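Ycf54-like protein (Synechocystis sp. PCC 6803, PDB 5M2P) probably acts as a component of the Mg-protoporphyrin IX monomethylester cyclase and is required to form protochlorophyllide, an intermediate on the way to chlorophyll. Local coordinates at residues A10-F16 with L86-L90. Coordinates in Å, arbitrary orientation, origin at the centre of the assembly. Where two conformers were deposited one is given. Residues are numbered along the deposited sequence.
Sequences ALASQKF and LEYVL
An inverse gamma turn centred on Tyr88 (phi/psi -87/68) marks where the chain, leaving helix 76-86, joins the four-stranded antiparallel sheet as edge strand 90-96 beside strand 5-13. Glu87, at positive phi, breaks the helix; Tyr88 N donates to Leu86 O across it (2.7 Å), and a weak bond from Val89 N to Glu87 O (2.9 Å) closes the turn. Leu11 and Leu90 form an antiparallel hydrogen-bonded pair: Leu11 N to Leu90 O is 2.7 Å, Leu90 N to Leu11 O 2.9 Å. Their apolar side chains share one sheet face. Branched Val89 reaches small Ala10 and Ala12, CG2 and CG1 each 4.1 Å from the respective CB. Beyond Leu11-Leu90 the backbones separate, and water 1 accepts from Ser13 N and donates to Tyr88 O, 2.9 Å each. Ser13 N-caps helix 14-18, its OG accepting from Phe16 N at 2.9 Å. Phe16 (chi1 t) receives the Tyr88 ring edge-to-face, centroids 5.7 Å apart, planes at 73°, while Phe16 CZ, edge-on, lies 3.4 Å from helix-end Leu86 O.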
# COMPACT_ATOMS: atom_id res chain seq x y z
N ALA A 10 -1.18 -0.91 3.75
CA ALA A 10 -1.70 0.12 4.65
C ALA A 10 -2.49 1.10 3.76
O ALA A 10 -1.91 1.70 2.88
CB ALA A 10 -0.56 0.83 5.37
N LEU A 11 -3.78 1.22 4.02
CA LEU A 11 -4.67 2.07 3.23
C LEU A 11 -5.01 3.33 4.00
O LEU A 11 -5.43 3.26 5.14
CB LEU A 11 -5.95 1.29 2.95
CG LEU A 11 -6.92 1.98 1.99
CD1 LEU A 11 -6.46 1.85 0.57
CD2 LEU A 11 -8.28 1.36 2.14
N ALA A 12 -4.82 4.46 3.36
CA ALA A 12 -5.08 5.77 3.92
C ALA A 12 -6.07 6.52 3.01
O ALA A 12 -6.26 6.16 1.85
CB ALA A 12 -3.79 6.57 3.94
N SER A 13 -6.62 7.61 3.52
CA SER A 13 -7.28 8.57 2.65
C SER A 13 -6.21 9.38 1.92
O SER A 13 -5.11 9.58 2.41
CB SER A 13 -8.19 9.51 3.46
OG SER A 13 -7.41 10.38 4.27
N GLN A 14 -6.55 9.87 0.73
CA GLN A 14 -5.66 10.79 0.02
C GLN A 14 -5.41 12.06 0.84
O GLN A 14 -4.31 12.53 0.91
CB GLN A 14 -6.21 11.07 -1.38
CG GLN A 14 -6.15 9.78 -2.23
CD GLN A 14 -6.75 9.95 -3.59
OE1 GLN A 14 -6.82 11.07 -4.13
NE2 GLN A 14 -7.20 8.85 -4.16
N LYS A 15 -6.48 12.56 1.48
CA LYS A 15 -6.40 13.72 2.34
C LYS A 15 -5.36 13.56 3.47
O LYS A 15 -4.51 14.41 3.72
CB LYS A 15 -7.80 13.97 2.91
CG LYS A 15 -7.99 15.17 3.82
CD LYS A 15 -9.42 15.23 4.35
CE LYS A 15 -9.69 16.50 5.17
NZ LYS A 15 -11.14 16.79 5.31
N PHE A 16 -5.41 12.41 4.14
CA PHE A 16 -4.50 12.14 5.24
C PHE A 16 -3.08 12.03 4.77
O PHE A 16 -2.15 12.62 5.36
CB PHE A 16 -4.93 10.86 5.97
CG PHE A 16 -3.92 10.37 6.98
CD1 PHE A 16 -3.81 10.96 8.20
CD2 PHE A 16 -3.08 9.33 6.70
CE1 PHE A 16 -2.90 10.51 9.12
CE2 PHE A 16 -2.17 8.86 7.64
CZ PHE A 16 -2.06 9.50 8.82
N LEU A 86 2.31 5.89 10.72
CA LEU A 86 1.14 6.67 10.30
C LEU A 86 -0.06 6.57 11.21
O LEU A 86 -0.81 7.56 11.36
CB LEU A 86 0.68 6.28 8.90
CG LEU A 86 1.68 6.60 7.81
CD1 LEU A 86 1.11 6.15 6.48
CD2 LEU A 86 2.01 8.09 7.76
N GLU A 87 -0.24 5.39 11.79
CA GLU A 87 -1.35 5.01 12.68
C GLU A 87 -2.75 5.03 12.08
O GLU A 87 -3.48 4.04 12.20
CB GLU A 87 -1.34 5.78 14.02
CG GLU A 87 -0.35 5.22 15.03
CD GLU A 87 -0.74 3.83 15.54
OE1 GLU A 87 -1.92 3.47 15.47
OE2 GLU A 87 0.15 3.09 16.02
N TYR A 88 -3.11 6.13 11.42
CA TYR A 88 -4.47 6.26 10.87
C TYR A 88 -4.55 5.65 9.45
O TYR A 88 -4.67 6.34 8.44
CB TYR A 88 -4.95 7.73 10.92
CG TYR A 88 -6.41 7.87 10.60
CD1 TYR A 88 -7.37 7.27 11.39
CD2 TYR A 88 -6.85 8.58 9.47
CE1 TYR A 88 -8.72 7.38 11.12
CE2 TYR A 88 -8.20 8.70 9.18
CZ TYR A 88 -9.14 8.09 10.00
OH TYR A 88 -10.49 8.16 9.73
N VAL A 89 -4.42 4.32 9.43
CA VAL A 89 -4.47 3.50 8.25
C VAL A 89 -5.19 2.19 8.57
O VAL A 89 -5.13 1.69 9.69
CB VAL A 89 -3.06 3.18 7.71
CG1 VAL A 89 -2.40 4.43 7.17
CG2 VAL A 89 -2.21 2.52 8.76
N LEU A 90 -5.81 1.62 7.54
CA LEU A 90 -6.39 0.27 7.59
C LEU A 90 -5.36 -0.68 7.01
O LEU A 90 -4.76 -0.38 5.98
CB LEU A 90 -7.66 0.20 6.75
CG LEU A 90 -8.80 1.03 7.32
CD1 LEU A 90 -9.83 1.32 6.24
CD2 LEU A 90 -9.42 0.33 8.52
O HOH W 1 -6.26 7.56 6.41